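Local coordinates for protein suppressor of RNA silencing p3 (Rice hoja blanca virus, PDB 3AJF) that suppresses RNA-mediated gene silencing in the host, presumably by binding double-stranded RNA, and is present here as its helical domain, at residues C10-I15 / C79-T83; F23-L27 / E36-L40; S53-K57 / Y84-F88. All blocks are in the same frame, centred on the assembly; numbering follows the deposited sequence.

Overall arrangement
From the N terminus the chain makes a hairpin of strands 9-10 and 13-14 and then four helices. Contact 1 closes the longest loop: it bonds the hairpin to helix 74-85. Contact 2 is nested inside that loop and joins helix 17-30 to helix 36-44. Contact 3 follows contact 2 in series and ties helix 49-64 to the end of helix 74-85, so that it crosses contact 1 along the chain. The centres of contacts 1 and 2 lie about 17 Å apart, on opposite sides of the chain's centre. Contact 3 touches both, through F55 on F23 and F39 and through L56 on V81. Contacts 1 and 3 also reach the second subunit.

Contact 1 (C10-I15 / C79-T83); sequences CKDLPI and CLVST
C10 and C79 are joined by a disulfide, SG to SG 2.1 Å, with a C-S-S-C torsion of -90°. Both sulfurs stand anti to their own backbone N (chi1 167° at C10, -170° at C79), which sends them out toward each other across the gap. The bridge is the bump, and its sulfurs sit in a hollow lined by T83 CG2, the K11 chain and L13 CD1. T83 lays its methyl CG2 against the sulfur of C10, 3.3 Å from SG. K11 runs out extended along the same methyl, passing T83 in the opposite direction; its CD lies 3.6 Å from T83 CG2. L13 brings CD1 to 4.0 Å from C79 SG. The loop half is a tight beta-hairpin: C10 to L13 form a type I' turn, with C10 N bonded to L13 O and L13 N to C10 O. The disulfide thus staples the hairpin to helix 74-85. Farther along, L80 reaches back to the loop with its two methyls. L80 CD2 sits 4.2 Å from C10 CB, and L80 CD1 lies 4.2 Å from I15 CG2. I15 and L80 both also pack on L20 of helix 17-30. S82 OG is hydrogen-bonded to S82 OG of the second subunit.

Contact 2 (F23-L27 / E36-L40); sequences FFDIL and EHMFL
F39 pushes its ring between F23, F24 and L27, and this wedge is the tight part of the contact. Its CG stands anti to the backbone N (chi1 -175°), which carries the ring across to helix 17-30. F24 covers one face of that ring. F24 CB sits over the centre as a CH-pi contact, 3.9 Å from the F39 centroid and almost on the ring normal. Beyond CB, the F24 ring turns an edge to the same face in an offset edge-to-face pair, with the planes at 66°; F24 CD1 comes to 3.5 Å from F39 CG. F39 in turn points its own edge at the face of F23. This pair is T-shaped, with planes at 87° and F23 CD2 4.0 Å from F39 CZ. L27 adds CD2 at another part of the F39 rim, 3.8 Å from CD1 of that ring. The far end of the F24 ring still packs closely on the backbone of E36, with F24 CZ 3.4 Å from E36 N. The looser, solvent-facing part is the exposed E36 side chain. E36 adds CB, 4.0 Å from F24 CZ, and CG over the rim of one F24 face. F23 also meets F55 of helix 49-64, so the buried side runs on into the protein's interior. F23, F24 and F39 form an aromatic cluster in the core of this helical domain.

Contact 3 (S53-K57 / Y84-F88); sequences SVFLK and YSEYF. With SO4 (sulfate ion), chain E.
L56 reaches out from helix 49-64 to Y84, S85 and F88. Its CB points at the other segment, and CG lies anti to the carbonyl carbon (chi1 -62°). CG then divides the contact between two methyls. L56 CD1 meets F88 from the opposite direction, 3.5 Å from F88 CE2, and also lies 4.2 Å from S85 CB. L56 CD2 points to the junction of Y84 and S85, 3.9 Å from S85 N and from Y84 CB. The L56 and Y84 side chains cross at about a right angle. F55 works beside L56. Its ring presents an edge to the face of Y84, with the planes at 72° and F55 CE2 3.9 Å from Y84 CG. The Y84 hydroxyl is hydrogen-bonded to I43 O of helix 36-44. The F88 ring extends the apolar surface as far as the backbone of S53. A sulfate, probably from the crystallisation liquor, binds away from this interface: K57 NZ donates a hydrogen bond to O1 of the ion at 3.0 Å. The K57 chain bends at its third torsion (93°) to bring NZ there. On the F55 side lie F23 and L27 of helix 17-30, together with M42 and I43 of helix 36-44. At the other end F88 packs on T78 of the second subunit, and R74 of that subunit bonds F88 O. The contact thus joins helix 49-64 to the last part of helix 74-85, between the core of its own helices and the dimer partner.

Contact 1 (C10-I15 / C79-T83)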
ATOM      1  N   CYS A  10      -6.080 -13.645   3.996  1.00 23.23           N
ATOM      2  CA  CYS A  10      -6.343 -12.279   3.571  1.00 23.77           C
ATOM      3  C   CYS A  10      -7.095 -12.430   2.262  1.00 24.68           C
ATOM      4  O   CYS A  10      -6.553 -12.993   1.324  1.00 25.38           O
ATOM      5  CB  CYS A  10      -5.006 -11.562   3.304  1.00 22.75           C
ATOM      6  SG  CYS A  10      -5.125  -9.959   2.410  1.00 27.59           S
ATOM      7  N   LYS A  11      -8.348 -11.984   2.197  1.00 25.38           N
ATOM      8  CA  LYS A  11      -9.131 -12.119   0.957  1.00 27.15           C
ATOM      9  C   LYS A  11      -9.119 -13.584   0.491  1.00 26.83           C
ATOM     10  O   LYS A  11      -9.016 -13.872  -0.699  1.00 27.42           O
ATOM     11  CB  LYS A  11      -8.566 -11.204  -0.142  1.00 26.77           C
ATOM     12  CG  LYS A  11      -8.900  -9.698  -0.012  1.00 28.98           C
ATOM     13  CD  LYS A  11      -8.162  -8.927  -1.124  1.00 30.05           C
ATOM     14  CE  LYS A  11      -8.755  -7.534  -1.382  1.00 39.14           C
ATOM     15  NZ  LYS A  11      -8.584  -7.090  -2.830  1.00 42.21           N
ATOM     16  N   ASP A  12      -9.205 -14.501   1.453  1.00 26.08           N
ATOM     17  CA  ASP A  12      -9.241 -15.948   1.209  1.00 27.14           C
ATOM     18  C   ASP A  12      -7.920 -16.571   0.749  1.00 26.92           C
ATOM     19  O   ASP A  12      -7.861 -17.771   0.443  1.00 27.79           O
ATOM     20  CB  ASP A  12     -10.418 -16.335   0.281  1.00 29.47           C
ATOM     21  CG  ASP A  12     -11.781 -16.130   0.949  1.00 31.79           C
ATOM     22  OD1 ASP A  12     -11.979 -16.596   2.098  1.00 34.96           O
ATOM     23  OD2 ASP A  12     -12.660 -15.493   0.325  1.00 35.69           O
ATOM     24  N   LEU A  13      -6.855 -15.766   0.732  1.00 24.96           N
ATOM     25  CA  LEU A  13      -5.523 -16.233   0.383  1.00 24.38           C
ATOM     26  C   LEU A  13      -4.750 -16.453   1.679  1.00 23.04           C
ATOM     27  O   LEU A  13      -4.697 -15.546   2.519  1.00 21.24           O
ATOM     28  CB  LEU A  13      -4.786 -15.182  -0.461  1.00 24.18           C
ATOM     29  CG  LEU A  13      -5.411 -14.596  -1.736  1.00 26.87           C
ATOM     30  CD1 LEU A  13      -4.567 -13.412  -2.271  1.00 27.36           C
ATOM     31  CD2 LEU A  13      -5.597 -15.645  -2.828  1.00 30.37           C
ATOM     32  N   PRO A  14      -4.155 -17.643   1.847  1.00 23.33           N
ATOM     33  CA  PRO A  14      -3.341 -17.980   3.014  1.00 23.33           C
ATOM     34  C   PRO A  14      -2.131 -17.060   3.191  1.00 22.59           C
ATOM     35  O   PRO A  14      -1.390 -16.798   2.238  1.00 21.43           O
ATOM     36  CB  PRO A  14      -2.876 -19.400   2.720  1.00 24.38           C
ATOM     37  CG  PRO A  14      -3.956 -19.961   1.804  1.00 26.10           C
ATOM     38  CD  PRO A  14      -4.289 -18.788   0.925  1.00 25.23           C
ATOM     39  N   ILE A  15      -1.957 -16.561   4.410  1.00 22.61           N
ATOM     40  CA  ILE A  15      -0.846 -15.685   4.743  1.00 22.84           C
ATOM     41  C   ILE A  15       0.035 -16.484   5.656  1.00 23.37           C
ATOM     42  O   ILE A  15      -0.343 -16.701   6.792  1.00 24.08           O
ATOM     43  CB  ILE A  15      -1.326 -14.469   5.548  1.00 22.25           C
ATOM     44  CG1 ILE A  15      -2.409 -13.744   4.802  1.00 23.29           C
ATOM     45  CG2 ILE A  15      -0.149 -13.526   5.941  1.00 22.68           C
ATOM     46  CD1 ILE A  15      -3.414 -13.277   5.736  1.00 29.75           C
ATOM     47  N   CYS A  79      -1.319  -8.840  -0.950  1.00 16.20           N
ATOM     48  CA  CYS A  79      -2.688  -8.855  -0.421  1.00 17.16           C
ATOM     49  C   CYS A  79      -2.798  -7.940   0.797  1.00 16.38           C
ATOM     50  O   CYS A  79      -3.728  -7.128   0.888  1.00 16.31           O
ATOM     51  CB  CYS A  79      -3.156 -10.285  -0.020  1.00 18.24           C
ATOM     52  SG  CYS A  79      -4.942 -10.372   0.373  1.00 21.34           S
ATOM     53  N   LEU A  80      -1.859  -8.087   1.735  1.00 15.83           N
ATOM     54  CA  LEU A  80      -1.843  -7.264   2.953  1.00 15.05           C
ATOM     55  C   LEU A  80      -1.754  -5.761   2.612  1.00 15.29           C
ATOM     56  O   LEU A  80      -2.513  -4.925   3.158  1.00 15.22           O
ATOM     57  CB  LEU A  80      -0.660  -7.684   3.838  1.00 15.09           C
ATOM     58  CG  LEU A  80      -0.718  -9.104   4.421  1.00 16.88           C
ATOM     59  CD1 LEU A  80       0.551  -9.411   5.266  1.00 18.07           C
ATOM     60  CD2 LEU A  80      -2.012  -9.273   5.248  1.00 18.13           C
ATOM     61  N   VAL A  81      -0.859  -5.418   1.680  1.00 13.88           N
ATOM     62  CA  VAL A  81      -0.732  -4.033   1.262  1.00 13.34           C
ATOM     63  C   VAL A  81      -2.070  -3.530   0.711  1.00 14.43           C
ATOM     64  O   VAL A  81      -2.566  -2.455   1.093  1.00 13.87           O
ATOM     65  CB  VAL A  81       0.418  -3.796   0.234  1.00 12.50           C
ATOM     66  CG1 VAL A  81       0.306  -2.380  -0.359  1.00 14.58           C
ATOM     67  CG2 VAL A  81       1.700  -3.904   0.902  1.00 13.21           C
ATOM     68  N   SER A  82      -2.631  -4.321  -0.197  1.00 15.69           N
ATOM     69  CA  SER A  82      -3.822  -3.963  -0.920  1.00 17.66           C
ATOM     70  C   SER A  82      -4.990  -3.796   0.054  1.00 18.07           C
ATOM     71  O   SER A  82      -5.735  -2.781  -0.021  1.00 19.10           O
ATOM     72  CB  SER A  82      -4.078  -5.014  -2.014  1.00 19.02           C
ATOM     73  OG  SER A  82      -5.386  -4.932  -2.496  1.00 25.30           O
ATOM     74  N   THR A  83      -5.134  -4.739   0.989  1.00 16.17           N
ATOM     75  CA  THR A  83      -6.225  -4.688   1.959  1.00 17.40           C
ATOM     76  C   THR A  83      -6.089  -3.632   3.056  1.00 15.48           C
ATOM     77  O   THR A  83      -7.078  -2.980   3.404  1.00 15.30           O
ATOM     78  CB  THR A  83      -6.556  -6.091   2.620  1.00 17.80           C
ATOM     79  OG1 THR A  83      -5.501  -6.480   3.482  1.00 23.83           O
ATOM     80  CG2 THR A  83      -6.654  -7.127   1.609  1.00 16.47           C
TER

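Contact 2 (F23-L27 / E36-L40)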
ATOM      1  N   PHE A  23       7.663  -9.492   8.539  1.00 15.97           N
ATOM      2  CA  PHE A  23       7.128  -8.123   8.314  1.00 15.25           C
ATOM      3  C   PHE A  23       7.346  -7.351   9.617  1.00 14.65           C
ATOM      4  O   PHE A  23       7.980  -6.284   9.602  1.00 14.32           O
ATOM      5  CB  PHE A  23       5.639  -8.233   7.928  1.00 14.18           C
ATOM      6  CG  PHE A  23       4.921  -6.922   7.627  1.00 14.12           C
ATOM      7  CD1 PHE A  23       5.589  -5.697   7.482  1.00 13.81           C
ATOM      8  CD2 PHE A  23       3.536  -6.953   7.427  1.00 14.77           C
ATOM      9  CE1 PHE A  23       4.884  -4.530   7.201  1.00 15.56           C
ATOM     10  CE2 PHE A  23       2.819  -5.778   7.113  1.00 17.96           C
ATOM     11  CZ  PHE A  23       3.502  -4.563   7.005  1.00 14.77           C
ATOM     12  N   PHE A  24       6.892  -7.912  10.741  1.00 15.25           N
ATOM     13  CA  PHE A  24       7.051  -7.222  12.012  1.00 15.76           C
ATOM     14  C   PHE A  24       8.542  -6.921  12.329  1.00 15.74           C
ATOM     15  O   PHE A  24       8.904  -5.813  12.764  1.00 15.50           O
ATOM     16  CB  PHE A  24       6.436  -8.012  13.179  1.00 17.36           C
ATOM     17  CG  PHE A  24       6.732  -7.376  14.509  1.00 18.96           C
ATOM     18  CD1 PHE A  24       6.159  -6.149  14.829  1.00 20.23           C
ATOM     19  CD2 PHE A  24       7.679  -7.933  15.381  1.00 24.21           C
ATOM     20  CE1 PHE A  24       6.470  -5.486  16.040  1.00 19.77           C
ATOM     21  CE2 PHE A  24       7.998  -7.302  16.607  1.00 23.78           C
ATOM     22  CZ  PHE A  24       7.379  -6.069  16.927  1.00 21.52           C
ATOM     23  N   ASP A  25       9.409  -7.902  12.091  1.00 15.92           N
ATOM     24  CA  ASP A  25      10.837  -7.760  12.397  1.00 17.04           C
ATOM     25  C   ASP A  25      11.463  -6.607  11.603  1.00 15.81           C
ATOM     26  O   ASP A  25      12.266  -5.822  12.140  1.00 14.88           O
ATOM     27  CB  ASP A  25      11.575  -9.047  12.071  1.00 17.88           C
ATOM     28  CG  ASP A  25      11.389 -10.103  13.121  1.00 23.73           C
ATOM     29  OD1 ASP A  25      10.819  -9.788  14.192  1.00 29.58           O
ATOM     30  OD2 ASP A  25      11.828 -11.257  12.896  1.00 26.24           O
ATOM     31  N   ILE A  26      11.095  -6.529  10.326  1.00 14.30           N
ATOM     32  CA  ILE A  26      11.635  -5.519   9.419  1.00 15.04           C
ATOM     33  C   ILE A  26      11.085  -4.159   9.808  1.00 14.15           C
ATOM     34  O   ILE A  26      11.840  -3.202   9.918  1.00 15.19           O
ATOM     35  CB  ILE A  26      11.316  -5.909   7.944  1.00 13.67           C
ATOM     36  CG1 ILE A  26      12.233  -7.074   7.538  1.00 15.94           C
ATOM     37  CG2 ILE A  26      11.463  -4.723   7.001  1.00 15.39           C
ATOM     38  CD1 ILE A  26      11.944  -7.728   6.172  1.00 16.33           C
ATOM     39  N   LEU A  27       9.767  -4.084  10.048  1.00 14.28           N
ATOM     40  CA  LEU A  27       9.115  -2.836  10.456  1.00 14.38           C
ATOM     41  C   LEU A  27       9.715  -2.321  11.773  1.00 14.60           C
ATOM     42  O   LEU A  27      10.039  -1.127  11.912  1.00 13.52           O
ATOM     43  CB  LEU A  27       7.600  -3.046  10.583  1.00 14.28           C
ATOM     44  CG  LEU A  27       6.747  -1.925  11.157  1.00 15.91           C
ATOM     45  CD1 LEU A  27       6.941  -0.654  10.342  1.00 19.19           C
ATOM     46  CD2 LEU A  27       5.322  -2.356  11.118  1.00 16.02           C
ATOM     47  N   GLU A  36       5.193  -4.635  19.167  1.00 22.60           N
ATOM     48  CA  GLU A  36       4.299  -5.738  18.870  1.00 23.27           C
ATOM     49  C   GLU A  36       2.831  -5.383  19.086  1.00 22.43           C
ATOM     50  O   GLU A  36       1.951  -5.794  18.329  1.00 21.38           O
ATOM     51  CB  GLU A  36       4.658  -6.879  19.801  1.00 24.55           C
ATOM     52  CG  GLU A  36       4.429  -8.217  19.189  1.00 30.53           C
ATOM     53  CD  GLU A  36       4.930  -9.337  20.089  1.00 39.15           C
ATOM     54  OE1 GLU A  36       6.123  -9.272  20.523  1.00 41.75           O
ATOM     55  OE2 GLU A  36       4.121 -10.273  20.353  1.00 42.28           O
ATOM     56  N   HIS A  37       2.555  -4.638  20.147  1.00 23.01           N
ATOM     57  CA  HIS A  37       1.186  -4.246  20.417  1.00 23.43           C
ATOM     58  C   HIS A  37       0.647  -3.331  19.302  1.00 22.15           C
ATOM     59  O   HIS A  37      -0.480  -3.499  18.843  1.00 20.10           O
ATOM     60  CB  HIS A  37       1.075  -3.594  21.788  1.00 25.62           C
ATOM     61  CG  HIS A  37      -0.254  -2.975  22.043  1.00 29.73           C
ATOM     62  ND1 HIS A  37      -1.343  -3.705  22.463  1.00 35.25           N
ATOM     63  CD2 HIS A  37      -0.676  -1.691  21.934  1.00 34.88           C
ATOM     64  CE1 HIS A  37      -2.383  -2.900  22.601  1.00 37.17           C
ATOM     65  NE2 HIS A  37      -2.008  -1.674  22.281  1.00 36.57           N
HETATM   66  N   MSE A  38       1.438  -2.371  18.851  1.00 21.36           N
HETATM   67  CA  MSE A  38       0.968  -1.509  17.779  1.00 24.26           C
HETATM   68  C   MSE A  38       0.808  -2.293  16.486  1.00 19.71           C
HETATM   69  O   MSE A  38      -0.095  -2.013  15.689  1.00 17.47           O
HETATM   70  CB  MSE A  38       1.926  -0.339  17.578  1.00 22.98           C
HETATM   71  CG  MSE A  38       2.009   0.537  18.834  1.00 27.73           C
HETATM   72 SE   MSE A  38       3.428   1.844  18.595  1.00 43.00          SE
HETATM   73  CE  MSE A  38       3.089   2.104  16.566  1.00  8.62           C
ATOM     74  N   PHE A  39       1.692  -3.266  16.274  1.00 18.43           N
ATOM     75  CA  PHE A  39       1.620  -4.123  15.081  1.00 17.92           C
ATOM     76  C   PHE A  39       0.294  -4.894  15.103  1.00 17.99           C
ATOM     77  O   PHE A  39      -0.441  -4.902  14.101  1.00 16.03           O
ATOM     78  CB  PHE A  39       2.815  -5.086  14.991  1.00 17.66           C
ATOM     79  CG  PHE A  39       2.854  -5.898  13.714  1.00 18.44           C
ATOM     80  CD1 PHE A  39       3.377  -5.350  12.537  1.00 16.06           C
ATOM     81  CD2 PHE A  39       2.375  -7.217  13.688  1.00 19.24           C
ATOM     82  CE1 PHE A  39       3.414  -6.108  11.347  1.00 18.14           C
ATOM     83  CE2 PHE A  39       2.411  -7.976  12.504  1.00 20.32           C
ATOM     84  CZ  PHE A  39       2.921  -7.423  11.336  1.00 17.57           C
ATOM     85  N   LEU A  40      -0.009  -5.543  16.233  1.00 18.24           N
ATOM     86  CA  LEU A  40      -1.297  -6.276  16.343  1.00 19.94           C
ATOM     87  C   LEU A  40      -2.545  -5.373  16.202  1.00 20.19           C
ATOM     88  O   LEU A  40      -3.508  -5.737  15.544  1.00 19.77           O
ATOM     89  CB  LEU A  40      -1.378  -7.125  17.617  1.00 20.53           C
ATOM     90  CG  LEU A  40      -0.289  -8.201  17.723  1.00 21.43           C
ATOM     91  CD1 LEU A  40      -0.314  -8.850  19.117  1.00 21.75           C
ATOM     92  CD2 LEU A  40      -0.429  -9.252  16.585  1.00 22.61           C
TER

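Contact 3 (S53-K57 / Y84-F88)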
ATOM      1  N   SER A  53       0.676   4.427   7.529  1.00 13.60           N
ATOM      2  CA  SER A  53       1.610   4.823   6.472  1.00 14.13           C
ATOM      3  C   SER A  53       2.951   4.127   6.615  1.00 14.08           C
ATOM      4  O   SER A  53       3.502   3.591   5.633  1.00 14.82           O
ATOM      5  CB  SER A  53       1.844   6.335   6.504  1.00 15.36           C
ATOM      6  OG  SER A  53       2.866   6.672   5.588  1.00 19.97           O
ATOM      7  N   VAL A  54       3.482   4.134   7.833  1.00 13.99           N
ATOM      8  CA  VAL A  54       4.747   3.479   8.152  1.00 14.10           C
ATOM      9  C   VAL A  54       4.679   1.926   7.959  1.00 12.80           C
ATOM     10  O   VAL A  54       5.574   1.317   7.344  1.00 11.68           O
ATOM     11  CB  VAL A  54       5.143   3.866   9.579  1.00 15.12           C
ATOM     12  CG1 VAL A  54       6.236   2.988  10.096  1.00 18.21           C
ATOM     13  CG2 VAL A  54       5.570   5.355   9.637  1.00 16.58           C
ATOM     14  N   PHE A  55       3.618   1.306   8.470  1.00 12.84           N
ATOM     15  CA  PHE A  55       3.309  -0.131   8.278  1.00 12.66           C
ATOM     16  C   PHE A  55       3.293  -0.498   6.793  1.00 13.07           C
ATOM     17  O   PHE A  55       3.985  -1.431   6.365  1.00 13.71           O
ATOM     18  CB  PHE A  55       1.945  -0.360   8.922  1.00 12.92           C
ATOM     19  CG  PHE A  55       1.350  -1.749   8.785  1.00 13.95           C
ATOM     20  CD1 PHE A  55       1.631  -2.746   9.722  1.00 15.14           C
ATOM     21  CD2 PHE A  55       0.353  -2.006   7.805  1.00 16.11           C
ATOM     22  CE1 PHE A  55       0.998  -4.032   9.644  1.00 16.04           C
ATOM     23  CE2 PHE A  55      -0.279  -3.277   7.720  1.00 16.78           C
ATOM     24  CZ  PHE A  55       0.034  -4.277   8.631  1.00 14.11           C
ATOM     25  N   LEU A  56       2.530   0.253   5.990  1.00 12.66           N
ATOM     26  CA  LEU A  56       2.465  -0.026   4.542  1.00 13.63           C
ATOM     27  C   LEU A  56       3.794   0.205   3.815  1.00 13.56           C
ATOM     28  O   LEU A  56       4.156  -0.556   2.899  1.00 13.25           O
ATOM     29  CB  LEU A  56       1.358   0.789   3.861  1.00 13.05           C
ATOM     30  CG  LEU A  56      -0.087   0.517   4.329  1.00 15.38           C
ATOM     31  CD1 LEU A  56      -0.958   1.626   3.777  1.00 13.05           C
ATOM     32  CD2 LEU A  56      -0.587  -0.794   3.864  1.00 14.20           C
ATOM     33  N   LYS A  57       4.509   1.264   4.197  1.00 13.25           N
ATOM     34  CA  LYS A  57       5.782   1.575   3.562  1.00 13.78           C
ATOM     35  C   LYS A  57       6.842   0.492   3.787  1.00 14.22           C
ATOM     36  O   LYS A  57       7.659   0.226   2.889  1.00 14.17           O
ATOM     37  CB  LYS A  57       6.302   2.928   4.031  1.00 14.64           C
ATOM     38  CG  LYS A  57       5.626   4.072   3.351  1.00 17.07           C
ATOM     39  CD  LYS A  57       5.629   5.295   4.248  1.00 25.38           C
ATOM     40  CE  LYS A  57       6.786   6.214   4.028  1.00 28.29           C
ATOM     41  NZ  LYS A  57       6.812   7.140   5.233  1.00 34.03           N
ATOM     42  N   TYR A  84      -4.881  -3.436   3.590  1.00 13.73           N
ATOM     43  CA  TYR A  84      -4.746  -2.510   4.712  1.00 13.25           C
ATOM     44  C   TYR A  84      -4.764  -1.070   4.228  1.00 14.30           C
ATOM     45  O   TYR A  84      -5.168  -0.177   4.968  1.00 13.49           O
ATOM     46  CB  TYR A  84      -3.513  -2.842   5.551  1.00 13.05           C
ATOM     47  CG  TYR A  84      -3.875  -3.963   6.494  1.00 15.55           C
ATOM     48  CD1 TYR A  84      -3.615  -5.293   6.163  1.00 14.86           C
ATOM     49  CD2 TYR A  84      -4.552  -3.691   7.688  1.00 14.99           C
ATOM     50  CE1 TYR A  84      -3.998  -6.336   7.006  1.00 15.37           C
ATOM     51  CE2 TYR A  84      -4.959  -4.742   8.540  1.00 17.39           C
ATOM     52  CZ  TYR A  84      -4.680  -6.046   8.184  1.00 15.65           C
ATOM     53  OH  TYR A  84      -5.068  -7.064   9.022  1.00 16.91           O
ATOM     54  N   SER A  85      -4.376  -0.852   2.965  1.00 13.28           N
ATOM     55  CA  SER A  85      -4.503   0.491   2.372  1.00 14.09           C
ATOM     56  C   SER A  85      -5.951   0.970   2.356  1.00 13.90           C
ATOM     57  O   SER A  85      -6.226   2.184   2.420  1.00 14.50           O
ATOM     58  CB  SER A  85      -3.857   0.550   0.975  1.00 14.37           C
ATOM     59  OG  SER A  85      -4.597  -0.255   0.067  1.00 17.50           O
ATOM     60  N   GLU A  86      -6.887   0.030   2.331  1.00 14.09           N
ATOM     61  CA  GLU A  86      -8.329   0.359   2.275  1.00 16.00           C
ATOM     62  C   GLU A  86      -8.792   1.223   3.434  1.00 14.57           C
ATOM     63  O   GLU A  86      -9.731   2.003   3.294  1.00 14.40           O
ATOM     64  CB  GLU A  86      -9.202  -0.909   2.241  1.00 16.09           C
ATOM     65  CG  GLU A  86      -8.914  -1.819   1.034  1.00 18.99           C
ATOM     66  CD  GLU A  86      -9.724  -3.135   1.091  1.00 21.62           C
ATOM     67  OE1 GLU A  86     -10.617  -3.219   1.955  1.00 25.30           O
ATOM     68  OE2 GLU A  86      -9.474  -4.058   0.277  1.00 25.44           O
ATOM     69  N   TYR A  87      -8.103   1.131   4.567  1.00 13.26           N
ATOM     70  CA  TYR A  87      -8.537   1.822   5.760  1.00 14.06           C
ATOM     71  C   TYR A  87      -8.390   3.341   5.570  1.00 15.16           C
ATOM     72  O   TYR A  87      -9.073   4.111   6.228  1.00 14.89           O
ATOM     73  CB  TYR A  87      -7.765   1.295   6.985  1.00 15.81           C
ATOM     74  CG  TYR A  87      -8.292  -0.076   7.430  1.00 15.65           C
ATOM     75  CD1 TYR A  87      -9.390  -0.164   8.260  1.00 20.42           C
ATOM     76  CD2 TYR A  87      -7.706  -1.254   6.994  1.00 17.40           C
ATOM     77  CE1 TYR A  87      -9.916  -1.406   8.676  1.00 20.28           C
ATOM     78  CE2 TYR A  87      -8.222  -2.521   7.403  1.00 15.02           C
ATOM     79  CZ  TYR A  87      -9.325  -2.561   8.249  1.00 19.43           C
ATOM     80  OH  TYR A  87      -9.878  -3.761   8.676  1.00 21.88           O
ATOM     81  N   PHE A  88      -7.561   3.773   4.609  1.00 14.10           N
ATOM     82  CA  PHE A  88      -7.428   5.213   4.346  1.00 14.99           C
ATOM     83  C   PHE A  88      -8.710   5.922   3.930  1.00 15.86           C
ATOM     84  O   PHE A  88      -8.776   7.167   3.993  1.00 16.65           O
ATOM     85  CB  PHE A  88      -6.344   5.519   3.315  1.00 13.91           C
ATOM     86  CG  PHE A  88      -4.943   5.478   3.893  1.00 14.70           C
ATOM     87  CD1 PHE A  88      -4.631   6.216   5.029  1.00 11.88           C
ATOM     88  CD2 PHE A  88      -3.951   4.721   3.288  1.00 15.28           C
ATOM     89  CE1 PHE A  88      -3.337   6.228   5.541  1.00 13.98           C
ATOM     90  CE2 PHE A  88      -2.651   4.708   3.821  1.00 18.00           C
ATOM     91  CZ  PHE A  88      -2.362   5.467   4.956  1.00 12.20           C
TER
HETATM   92  S   SO4 E   3       9.793   5.020   6.447  1.00 46.77           S
HETATM   93  O1  SO4 E   3       8.584   5.569   7.053  1.00 47.02           O
HETATM   94  O2  SO4 E   3       9.850   3.568   6.564  1.00 47.36           O
HETATM   95  O3  SO4 E   3      10.923   5.658   7.098  1.00 48.61           O
HETATM   96  O4  SO4 E   3       9.843   5.334   5.026  1.00 49.53           O